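Local coordinates for protein D-alanine--D-alanine ligase (Coxiella burnetii, PDB 3TQT) that joins two D-alanine molecules into the dipeptide D-alanyl-D-alanine at the expense of ATP, a step of peptidoglycan synthesis for the bacterial cell wall, at residues Arg224-Arg228 with Phe305-Asn309; Gly227-Glu231 with Ser272-Ser276; Ile283-Ala287 with Arg301-Phe305. One frame throughout, in Å; residues are numbered along the deposited sequence.

Contact 1. Residues Arg224-Arg228 with Phe305-Asn309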
ATOM      1  N   ARG A 224      -7.913 -20.263  18.760  1.00 26.13           N
ATOM      2  CA  ARG A 224      -8.961 -20.963  18.029  1.00 31.44           C
ATOM      3  C   ARG A 224     -10.309 -20.662  18.677  1.00 33.78           C
ATOM      4  O   ARG A 224     -10.558 -21.016  19.824  1.00 44.44           O
ATOM      5  CB  ARG A 224      -8.716 -22.470  17.963  1.00 38.26           C
ATOM      6  CG  ARG A 224      -9.671 -23.179  17.006  1.00 48.32           C
ATOM      7  CD  ARG A 224      -9.415 -24.673  16.933  1.00 64.29           C
ATOM      8  NE  ARG A 224      -9.485 -25.308  18.249  1.00 75.75           N
ATOM      9  CZ  ARG A 224     -10.598 -25.785  18.801  1.00 75.20           C
ATOM     10  NH1 ARG A 224     -11.754 -25.704  18.155  1.00 74.70           N
ATOM     11  NH2 ARG A 224     -10.550 -26.345  20.004  1.00 72.77           N
ATOM     12  N   ILE A 225     -11.163 -19.994  17.916  1.00 36.82           N
ATOM     13  CA  ILE A 225     -12.439 -19.480  18.387  1.00 38.56           C
ATOM     14  C   ILE A 225     -13.554 -20.448  18.003  1.00 25.69           C
ATOM     15  O   ILE A 225     -13.634 -20.868  16.847  1.00 28.81           O
ATOM     16  CB  ILE A 225     -12.724 -18.111  17.703  1.00 39.92           C
ATOM     17  CG1 ILE A 225     -11.854 -17.006  18.312  1.00 49.60           C
ATOM     18  CG2 ILE A 225     -14.196 -17.744  17.785  1.00 49.20           C
ATOM     19  CD1 ILE A 225     -11.931 -16.932  19.824  1.00 43.48           C
ATOM     20  N   ARG A 226     -14.411 -20.802  18.947  1.00 29.93           N
ATOM     21  CA  ARG A 226     -15.577 -21.600  18.596  1.00 39.59           C
ATOM     22  C   ARG A 226     -16.609 -20.675  17.959  1.00 45.64           C
ATOM     23  O   ARG A 226     -16.860 -19.567  18.443  1.00 44.83           O
ATOM     24  CB  ARG A 226     -16.170 -22.315  19.814  1.00 50.92           C
ATOM     25  CG  ARG A 226     -17.267 -23.322  19.449  1.00 63.26           C
ATOM     26  CD  ARG A 226     -17.922 -23.954  20.677  1.00 62.63           C
ATOM     27  NE  ARG A 226     -16.925 -24.435  21.630  1.00 60.74           N
ATOM     28  CZ  ARG A 226     -17.113 -24.470  22.946  1.00 53.57           C
ATOM     29  NH1 ARG A 226     -18.263 -24.054  23.460  1.00 48.74           N
ATOM     30  NH2 ARG A 226     -16.146 -24.911  23.744  1.00 39.99           N
ATOM     31  N   GLY A 227     -17.195 -21.111  16.856  1.00 42.46           N
ATOM     32  CA  GLY A 227     -18.208 -20.296  16.222  1.00 43.52           C
ATOM     33  C   GLY A 227     -18.285 -20.532  14.739  1.00 34.62           C
ATOM     34  O   GLY A 227     -17.505 -21.291  14.171  1.00 36.69           O
ATOM     35  N   ARG A 228     -19.238 -19.864  14.108  1.00 29.34           N
ATOM     36  CA  ARG A 228     -19.449 -20.038  12.689  1.00 30.92           C
ATOM     37  C   ARG A 228     -18.644 -19.010  11.909  1.00 28.34           C
ATOM     38  O   ARG A 228     -18.453 -17.879  12.359  1.00 29.36           O
ATOM     39  CB  ARG A 228     -20.936 -19.921  12.361  1.00 26.05           C
ATOM     40  CG  ARG A 228     -21.785 -20.946  13.084  1.00 36.90           C
ATOM     41  CD  ARG A 228     -23.033 -21.245  12.297  1.00 47.36           C
ATOM     42  NE  ARG A 228     -24.125 -20.342  12.617  1.00 53.33           N
ATOM     43  CZ  ARG A 228     -25.227 -20.227  11.881  1.00 53.94           C
ATOM     44  NH1 ARG A 228     -25.363 -20.939  10.765  1.00 42.99           N
ATOM     45  NH2 ARG A 228     -26.183 -19.388  12.251  1.00 60.45           N
ATOM     46  N   PHE A 305     -16.072 -14.300  12.543  1.00 22.68           N
ATOM     47  CA  PHE A 305     -16.532 -15.403  13.384  1.00 20.64           C
ATOM     48  C   PHE A 305     -17.759 -14.904  14.129  1.00 25.52           C
ATOM     49  O   PHE A 305     -17.805 -13.753  14.572  1.00 24.09           O
ATOM     50  CB  PHE A 305     -15.449 -15.839  14.372  1.00 24.66           C
ATOM     51  CG  PHE A 305     -14.471 -16.809  13.789  1.00 25.15           C
ATOM     52  CD1 PHE A 305     -14.719 -18.168  13.829  1.00 31.10           C
ATOM     53  CD2 PHE A 305     -13.315 -16.361  13.177  1.00 32.62           C
ATOM     54  CE1 PHE A 305     -13.820 -19.067  13.281  1.00 34.02           C
ATOM     55  CE2 PHE A 305     -12.411 -17.250  12.631  1.00 35.94           C
ATOM     56  CZ  PHE A 305     -12.668 -18.605  12.680  1.00 39.41           C
ATOM     57  N   VAL A 306     -18.776 -15.749  14.227  1.00 27.83           N
ATOM     58  CA  VAL A 306     -19.888 -15.475  15.122  1.00 27.00           C
ATOM     59  C   VAL A 306     -19.866 -16.550  16.196  1.00 27.41           C
ATOM     60  O   VAL A 306     -20.019 -17.733  15.900  1.00 26.49           O
ATOM     61  CB  VAL A 306     -21.235 -15.497  14.401  1.00 28.57           C
ATOM     62  CG1 VAL A 306     -22.371 -15.325  15.407  1.00 31.77           C
ATOM     63  CG2 VAL A 306     -21.275 -14.413  13.356  1.00 29.97           C
ATOM     64  N   THR A 307     -19.643 -16.132  17.438  1.00 27.93           N
ATOM     65  CA  THR A 307     -19.479 -17.068  18.536  1.00 31.42           C
ATOM     66  C   THR A 307     -20.823 -17.673  18.930  1.00 29.80           C
ATOM     67  O   THR A 307     -21.893 -17.176  18.549  1.00 29.52           O
ATOM     68  CB  THR A 307     -18.855 -16.387  19.780  1.00 32.24           C
ATOM     69  OG1 THR A 307     -19.800 -15.475  20.345  1.00 31.86           O
ATOM     70  CG2 THR A 307     -17.593 -15.628  19.403  1.00 31.05           C
ATOM     71  N   PRO A 308     -20.775 -18.757  19.698  1.00 34.35           N
ATOM     72  CA  PRO A 308     -22.025 -19.359  20.167  1.00 34.72           C
ATOM     73  C   PRO A 308     -22.865 -18.355  20.955  1.00 37.53           C
ATOM     74  O   PRO A 308     -24.091 -18.396  20.872  1.00 47.36           O
ATOM     75  CB  PRO A 308     -21.541 -20.492  21.057  1.00 29.89           C
ATOM     76  CG  PRO A 308     -20.233 -20.887  20.453  1.00 39.06           C
ATOM     77  CD  PRO A 308     -19.602 -19.588  20.021  1.00 30.53           C
ATOM     78  N   ASN A 309     -22.220 -17.451  21.683  1.00 33.23           N
ATOM     79  CA  ASN A 309     -22.944 -16.393  22.376  1.00 38.65           C
ATOM     80  C   ASN A 309     -23.345 -15.256  21.438  1.00 38.79           C
ATOM     81  O   ASN A 309     -23.720 -14.173  21.884  1.00 36.51           O
ATOM     82  CB  ASN A 309     -22.115 -15.841  23.533  1.00 49.52           C
ATOM     83  CG  ASN A 309     -22.972 -15.177  24.592  1.00 61.84           C
ATOM     84  OD1 ASN A 309     -24.151 -15.503  24.749  1.00 57.80           O
ATOM     85  ND2 ASN A 309     -22.385 -14.240  25.325  1.00 69.72           N
TER
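Arg228 and Val306 form an antiparallel hydrogen-bonded pair in which each residue satisfies both backbone polar groups of the other. Arg228 N donates to Val306 O over 2.9 Å, tilted 24° from the carbonyl plane; the return bond, Val306 N to Arg228 O, is also 2.9 Å, straighter at 164°, and lies in its carbonyl plane. Arg228 O accepts a further CA-H...O contact from Phe305 CA at 3.3 Å. Gly227, just before the pair, runs so close to the partner strand that its CA is 3.2 Å from Val306 O. Arg226 O faces Pro308 CD, and the Arg226 and Pro308 side chains cross at about a right angle, Arg226 CD 3.8 Å from Pro308 CG. On the apolar side Ile225 CB lies over one face of the Phe305 ring, and Ile225 CG2, set anti to the backbone N, comes 4.0 Å from Phe305 CD1, while Gly227 O sits at the ring edge. The polar side-chain ends look elsewhere: Arg228 NH1 to Glu247, Thr307 OG1 to the backbone N of Lys311. Residues 224-228 fall within the region predicted to bind ATP. All this lies at the surface end of the ATP-grasp sheet, where the loop after strand 219-223 enters strand 228-236 beside the end of strand 298-306, with strand 312-318 on the far side of the latter and Val156 against Ile225 and Phe305.

Contact 2. Residues Gly227-Glu231 with Ser272-Ser276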
ATOM      1  N   GLY A 227     -17.195 -21.111  16.856  1.00 42.46           N
ATOM      2  CA  GLY A 227     -18.208 -20.296  16.222  1.00 43.52           C
ATOM      3  C   GLY A 227     -18.285 -20.532  14.739  1.00 34.62           C
ATOM      4  O   GLY A 227     -17.505 -21.291  14.171  1.00 36.69           O
ATOM      5  N   ARG A 228     -19.238 -19.864  14.108  1.00 29.34           N
ATOM      6  CA  ARG A 228     -19.449 -20.038  12.689  1.00 30.92           C
ATOM      7  C   ARG A 228     -18.644 -19.010  11.909  1.00 28.34           C
ATOM      8  O   ARG A 228     -18.453 -17.879  12.359  1.00 29.36           O
ATOM      9  CB  ARG A 228     -20.936 -19.921  12.361  1.00 26.05           C
ATOM     10  CG  ARG A 228     -21.785 -20.946  13.084  1.00 36.90           C
ATOM     11  CD  ARG A 228     -23.033 -21.245  12.297  1.00 47.36           C
ATOM     12  NE  ARG A 228     -24.125 -20.342  12.617  1.00 53.33           N
ATOM     13  CZ  ARG A 228     -25.227 -20.227  11.881  1.00 53.94           C
ATOM     14  NH1 ARG A 228     -25.363 -20.939  10.765  1.00 42.99           N
ATOM     15  NH2 ARG A 228     -26.183 -19.388  12.251  1.00 60.45           N
ATOM     16  N   GLU A 229     -18.157 -19.419  10.741  1.00 24.02           N
ATOM     17  CA  GLU A 229     -17.442 -18.506   9.859  1.00 24.95           C
ATOM     18  C   GLU A 229     -18.440 -17.903   8.894  1.00 30.04           C
ATOM     19  O   GLU A 229     -18.906 -18.568   7.970  1.00 28.71           O
ATOM     20  CB  GLU A 229     -16.334 -19.235   9.110  1.00 27.18           C
ATOM     21  CG  GLU A 229     -15.372 -19.953  10.041  1.00 37.59           C
ATOM     22  CD  GLU A 229     -13.983 -20.031   9.470  1.00 46.65           C
ATOM     23  OE1 GLU A 229     -13.570 -19.074   8.783  1.00 50.05           O
ATOM     24  OE2 GLU A 229     -13.308 -21.051   9.706  1.00 54.00           O
ATOM     25  N   ILE A 230     -18.771 -16.640   9.143  1.00 21.98           N
ATOM     26  CA  ILE A 230     -19.798 -15.932   8.395  1.00 22.28           C
ATOM     27  C   ILE A 230     -19.105 -14.908   7.508  1.00 25.46           C
ATOM     28  O   ILE A 230     -18.100 -14.306   7.905  1.00 27.49           O
ATOM     29  CB  ILE A 230     -20.771 -15.232   9.350  1.00 27.31           C
ATOM     30  CG1 ILE A 230     -21.403 -16.259  10.308  1.00 26.09           C
ATOM     31  CG2 ILE A 230     -21.833 -14.448   8.571  1.00 26.79           C
ATOM     32  CD1 ILE A 230     -22.136 -17.379   9.611  1.00 27.73           C
ATOM     33  N   GLU A 231     -19.607 -14.740   6.292  1.00 21.03           N
ATOM     34  CA  GLU A 231     -18.998 -13.797   5.373  1.00 19.15           C
ATOM     35  C   GLU A 231     -20.042 -12.812   4.893  1.00 23.84           C
ATOM     36  O   GLU A 231     -21.236 -13.096   4.918  1.00 23.42           O
ATOM     37  CB  GLU A 231     -18.382 -14.532   4.191  1.00 21.68           C
ATOM     38  CG  GLU A 231     -17.399 -15.606   4.601  1.00 28.16           C
ATOM     39  CD  GLU A 231     -16.746 -16.252   3.406  1.00 29.47           C
ATOM     40  OE1 GLU A 231     -17.292 -16.105   2.293  1.00 30.30           O
ATOM     41  OE2 GLU A 231     -15.686 -16.882   3.577  1.00 30.99           O
ATOM     42  N   SER A 272     -27.354 -19.221   2.521  1.00 42.90           N
ATOM     43  CA  SER A 272     -28.447 -19.340   3.482  1.00 46.76           C
ATOM     44  C   SER A 272     -27.915 -19.757   4.837  1.00 41.37           C
ATOM     45  O   SER A 272     -27.525 -20.898   5.037  1.00 45.37           O
ATOM     46  CB  SER A 272     -29.498 -20.349   3.009  1.00 58.44           C
ATOM     47  OG  SER A 272     -30.360 -19.775   2.038  1.00 69.25           O
ATOM     48  N   VAL A 273     -27.887 -18.816   5.765  1.00 42.45           N
ATOM     49  CA  VAL A 273     -27.476 -19.102   7.125  1.00 47.24           C
ATOM     50  C   VAL A 273     -28.652 -18.668   7.977  1.00 53.58           C
ATOM     51  O   VAL A 273     -29.338 -17.713   7.621  1.00 63.83           O
ATOM     52  CB  VAL A 273     -26.228 -18.290   7.497  1.00 53.06           C
ATOM     53  CG1 VAL A 273     -25.249 -18.279   6.337  1.00 54.11           C
ATOM     54  CG2 VAL A 273     -26.608 -16.869   7.826  1.00 53.74           C
ATOM     55  N   ASP A 274     -28.920 -19.361   9.077  1.00 56.52           N
ATOM     56  CA  ASP A 274     -30.079 -18.982   9.887  1.00 67.34           C
ATOM     57  C   ASP A 274     -29.710 -18.165  11.129  1.00 58.99           C
ATOM     58  O   ASP A 274     -29.837 -18.619  12.268  1.00 66.41           O
ATOM     59  CB  ASP A 274     -30.998 -20.179  10.194  1.00 79.71           C
ATOM     60  CG  ASP A 274     -30.524 -21.012  11.369  1.00 94.47           C
ATOM     61  OD1 ASP A 274     -29.298 -21.080  11.607  1.00100.60           O
ATOM     62  OD2 ASP A 274     -31.390 -21.603  12.052  1.00 95.67           O
ATOM     63  N   LEU A 275     -29.266 -16.940  10.873  1.00 45.01           N
ATOM     64  CA  LEU A 275     -28.889 -15.999  11.912  1.00 43.33           C
ATOM     65  C   LEU A 275     -30.075 -15.119  12.271  1.00 44.70           C
ATOM     66  O   LEU A 275     -30.906 -14.800  11.418  1.00 44.70           O
ATOM     67  CB  LEU A 275     -27.755 -15.101  11.421  1.00 40.51           C
ATOM     68  CG  LEU A 275     -26.442 -15.739  10.975  1.00 38.44           C
ATOM     69  CD1 LEU A 275     -25.610 -14.722  10.218  1.00 44.27           C
ATOM     70  CD2 LEU A 275     -25.678 -16.279  12.169  1.00 39.89           C
ATOM     71  N   SER A 276     -30.135 -14.707  13.532  1.00 44.45           N
ATOM     72  CA  SER A 276     -31.192 -13.821  13.990  1.00 47.85           C
ATOM     73  C   SER A 276     -31.194 -12.525  13.192  1.00 52.86           C
ATOM     74  O   SER A 276     -30.222 -12.200  12.506  1.00 47.73           O
ATOM     75  CB  SER A 276     -31.003 -13.504  15.472  1.00 50.85           C
ATOM     76  OG  SER A 276     -29.841 -12.717  15.665  1.00 45.53           O
TER
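Leu275 reaches from its loop to both Arg228 and Ile230, two residues whose CB atoms lie on the same face of strand 228-236. From CB, which points toward the strand, the chain passes to CG, anti to the carbonyl carbon (chi1 -59°), 3.9 Å from Arg228 NH2. There it forks. CD1 meets Ile230 CG2 tip to tip at 4.1 Å, and CD2 runs up to the guanidinium, 3.2 Å from Arg228 NH2 and 4.0 Å from Arg228 CZ, as the leucine and arginine slide past each other in opposite directions. The loop 272-276 leads from edge strand 268-270 of the antiparallel ATP-grasp sheet into helix 277-293, which packs on this face; Ser276 is the helix N-cap, its OG bonded to Val279 N, and Leu275, one residue earlier, also touches Thr280 and Ile283 of the helix. Polar contact across the segments is slight. Asp274 bends its carboxylate back toward the strand, and OD1 makes a long salt bridge of 3.6 Å with Arg228 NH2, the two planes 76° apart; the aspartate is poorly ordered, consistent with a loose hold. The stronger partner of the arginine is Glu247 on strand 241-249, which takes NH1. Val273 CB lies 4.3 Å from Arg228 NH1.

Contact 3. Residues Ile283-Ala287 with Arg301-Phe305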
ATOM      1  N   ILE A 283     -23.663  -8.101  11.482  1.00 26.37           N
ATOM      2  CA  ILE A 283     -22.732  -8.525  10.451  1.00 28.25           C
ATOM      3  C   ILE A 283     -22.695  -7.502   9.314  1.00 30.43           C
ATOM      4  O   ILE A 283     -21.634  -7.059   8.885  1.00 23.39           O
ATOM      5  CB  ILE A 283     -23.114  -9.913   9.925  1.00 29.85           C
ATOM      6  CG1 ILE A 283     -22.892 -10.954  11.036  1.00 30.43           C
ATOM      7  CG2 ILE A 283     -22.300 -10.242   8.676  1.00 27.74           C
ATOM      8  CD1 ILE A 283     -23.421 -12.324  10.721  1.00 36.19           C
ATOM      9  N   GLN A 284     -23.864  -7.111   8.834  1.00 27.02           N
ATOM     10  CA  GLN A 284     -23.920  -6.175   7.726  1.00 29.59           C
ATOM     11  C   GLN A 284     -23.347  -4.814   8.116  1.00 26.77           C
ATOM     12  O   GLN A 284     -22.568  -4.226   7.362  1.00 25.96           O
ATOM     13  CB  GLN A 284     -25.347  -6.068   7.185  1.00 28.80           C
ATOM     14  CG  GLN A 284     -25.773  -7.317   6.421  1.00 33.66           C
ATOM     15  CD  GLN A 284     -27.245  -7.327   6.080  1.00 38.88           C
ATOM     16  OE1 GLN A 284     -28.088  -6.986   6.906  1.00 35.73           O
ATOM     17  NE2 GLN A 284     -27.562  -7.712   4.854  1.00 38.26           N
ATOM     18  N   GLN A 285     -23.693  -4.324   9.304  1.00 25.47           N
ATOM     19  CA  GLN A 285     -23.239  -2.991   9.677  1.00 26.56           C
ATOM     20  C   GLN A 285     -21.743  -2.949   9.931  1.00 23.67           C
ATOM     21  O   GLN A 285     -21.070  -1.996   9.540  1.00 28.93           O
ATOM     22  CB  GLN A 285     -23.978  -2.445  10.891  1.00 25.49           C
ATOM     23  CG  GLN A 285     -23.626  -0.983  11.164  1.00 37.16           C
ATOM     24  CD  GLN A 285     -24.061  -0.051  10.035  1.00 40.27           C
ATOM     25  OE1 GLN A 285     -25.254   0.132   9.805  1.00 39.90           O
ATOM     26  NE2 GLN A 285     -23.091   0.534   9.321  1.00 35.71           N
ATOM     27  N   ILE A 286     -21.229  -3.981  10.582  1.00 23.55           N
ATOM     28  CA  ILE A 286     -19.808  -4.049  10.888  1.00 21.23           C
ATOM     29  C   ILE A 286     -19.019  -4.242   9.602  1.00 21.28           C
ATOM     30  O   ILE A 286     -17.951  -3.660   9.429  1.00 22.20           O
ATOM     31  CB  ILE A 286     -19.490  -5.188  11.877  1.00 24.41           C
ATOM     32  CG1 ILE A 286     -20.156  -4.903  13.228  1.00 30.69           C
ATOM     33  CG2 ILE A 286     -17.984  -5.318  12.073  1.00 20.49           C
ATOM     34  CD1 ILE A 286     -19.955  -5.999  14.237  1.00 33.54           C
ATOM     35  N   ALA A 287     -19.551  -5.041   8.688  1.00 19.60           N
ATOM     36  CA  ALA A 287     -18.881  -5.195   7.384  1.00 25.04           C
ATOM     37  C   ALA A 287     -18.707  -3.837   6.692  1.00 19.23           C
ATOM     38  O   ALA A 287     -17.629  -3.518   6.178  1.00 19.37           O
ATOM     39  CB  ALA A 287     -19.637  -6.170   6.491  1.00 21.85           C
ATOM     40  N   ARG A 301     -14.757  -8.696   0.663  1.00 18.90           N
ATOM     41  CA  ARG A 301     -15.463  -9.685   1.438  1.00 17.38           C
ATOM     42  C   ARG A 301     -14.936  -9.631   2.863  1.00 23.12           C
ATOM     43  O   ARG A 301     -13.743  -9.839   3.093  1.00 22.61           O
ATOM     44  CB  ARG A 301     -15.272 -11.082   0.868  1.00 20.27           C
ATOM     45  CG  ARG A 301     -16.328 -12.047   1.351  1.00 16.59           C
ATOM     46  CD  ARG A 301     -16.001 -13.456   0.916  1.00 19.40           C
ATOM     47  NE  ARG A 301     -14.833 -13.948   1.637  1.00 20.52           N
ATOM     48  CZ  ARG A 301     -13.806 -14.562   1.067  1.00 29.63           C
ATOM     49  NH1 ARG A 301     -13.796 -14.758  -0.246  1.00 31.37           N
ATOM     50  NH2 ARG A 301     -12.793 -14.985   1.815  1.00 27.11           N
ATOM     51  N   VAL A 302     -15.822  -9.333   3.811  1.00 20.28           N
ATOM     52  CA  VAL A 302     -15.450  -9.310   5.221  1.00 22.40           C
ATOM     53  C   VAL A 302     -15.810 -10.638   5.846  1.00 18.77           C
ATOM     54  O   VAL A 302     -16.970 -11.072   5.775  1.00 19.98           O
ATOM     55  CB  VAL A 302     -16.190  -8.207   5.986  1.00 20.06           C
ATOM     56  CG1 VAL A 302     -15.647  -8.111   7.409  1.00 17.04           C
ATOM     57  CG2 VAL A 302     -16.057  -6.875   5.262  1.00 22.72           C
ATOM     58  N   ASP A 303     -14.807 -11.286   6.437  1.00 19.60           N
ATOM     59  CA  ASP A 303     -14.967 -12.604   7.034  1.00 24.66           C
ATOM     60  C   ASP A 303     -15.001 -12.455   8.538  1.00 18.17           C
ATOM     61  O   ASP A 303     -14.145 -11.794   9.125  1.00 19.98           O
ATOM     62  CB  ASP A 303     -13.828 -13.536   6.622  1.00 23.30           C
ATOM     63  CG  ASP A 303     -13.783 -13.777   5.115  1.00 28.16           C
ATOM     64  OD1 ASP A 303     -14.738 -13.391   4.399  1.00 23.98           O
ATOM     65  OD2 ASP A 303     -12.783 -14.355   4.649  1.00 23.21           O
ATOM     66  N   PHE A 304     -16.015 -13.060   9.139  1.00 21.95           N
ATOM     67  CA  PHE A 304     -16.260 -12.950  10.563  1.00 22.30           C
ATOM     68  C   PHE A 304     -16.231 -14.315  11.225  1.00 26.03           C
ATOM     69  O   PHE A 304     -16.397 -15.350  10.568  1.00 24.41           O
ATOM     70  CB  PHE A 304     -17.672 -12.442  10.810  1.00 22.77           C
ATOM     71  CG  PHE A 304     -17.958 -11.074  10.277  1.00 26.22           C
ATOM     72  CD1 PHE A 304     -17.962  -9.981  11.119  1.00 24.54           C
ATOM     73  CD2 PHE A 304     -18.311 -10.893   8.956  1.00 24.16           C
ATOM     74  CE1 PHE A 304     -18.263  -8.727  10.635  1.00 23.38           C
ATOM     75  CE2 PHE A 304     -18.614  -9.642   8.464  1.00 24.38           C
ATOM     76  CZ  PHE A 304     -18.598  -8.561   9.297  1.00 21.19           C
ATOM     77  N   PHE A 305     -16.072 -14.300  12.543  1.00 22.68           N
ATOM     78  CA  PHE A 305     -16.532 -15.403  13.384  1.00 20.64           C
ATOM     79  C   PHE A 305     -17.759 -14.904  14.129  1.00 25.52           C
ATOM     80  O   PHE A 305     -17.805 -13.753  14.572  1.00 24.09           O
ATOM     81  CB  PHE A 305     -15.449 -15.839  14.372  1.00 24.66           C
ATOM     82  CG  PHE A 305     -14.471 -16.809  13.789  1.00 25.15           C
ATOM     83  CD1 PHE A 305     -14.719 -18.168  13.829  1.00 31.10           C
ATOM     84  CD2 PHE A 305     -13.315 -16.361  13.177  1.00 32.62           C
ATOM     85  CE1 PHE A 305     -13.820 -19.067  13.281  1.00 34.02           C
ATOM     86  CE2 PHE A 305     -12.411 -17.250  12.631  1.00 35.94           C
ATOM     87  CZ  PHE A 305     -12.668 -18.605  12.680  1.00 39.41           C
TER
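Phe304 carries most of the apolar contact, its ring thrust from strand 301-305 into the turn of helix formed by Ile283, Ile286 and Ala287. With CG2 of Ile283 anti to the backbone N (chi1 -68°), this methyl comes over one face and makes a CH-pi contact, 4.2 Å from the ring centroid and 28° off the normal. Ile286 arrives in the ring plane instead, its CG2 at the edge and 3.7 Å from Phe304 CE1, so the two isoleucines grip one ring from different directions. Ala287 CB touches Phe304 CZ at 3.8 Å and also Val302 CG2 at 3.9 Å. The helix backbone adds van der Waals contacts to the ring: Ile283 O lies 3.4 Å from Phe304 CZ, and Ala287 N is at the ring edge, yet these two are already bonded to each other as a helical pair. Here the helix layer meets the antiparallel sheet of the ATP-grasp fold, the local axis of helix 277-293 running 9.5 Å from that of strand 301-305 and their directions 127° apart. Polar interactions belong to the reverse face of the strand, where Arg301 grips Asp303 side-on: Arg301 NE donates to Asp303 OD1 at 2.8 Å and NH2 to OD2, both into syn lone pairs and both nearly in the guanidinium plane. Asp303 is a predicted magnesium ligand, and its OD2 also takes a weak bond from Asn318, another predicted ligand.

How the contacts relate
Leaving strand 219-223, the chain enters the loop where contact 1 and then contact 2 begin, sharing Gly227 and Arg228. Contact 2 closes first, when residues 272-276 come back over strand 228-236 before the helix starts. Contact 3 opens on that helix and closes a short helix-to-strand connection at 301-305. Contact 1 closes last, at 305-309, so both other contacts nest within it, following each other in series without crossing. The contacts meet through Ile230, Leu275, Ile283 and Val306: Leu275 CD1 packs against Ile283 CD1 at 3.3 Å. Together they tie the neighbouring strands 228-236 and 298-306 to loop 272-276 and helix 277-293.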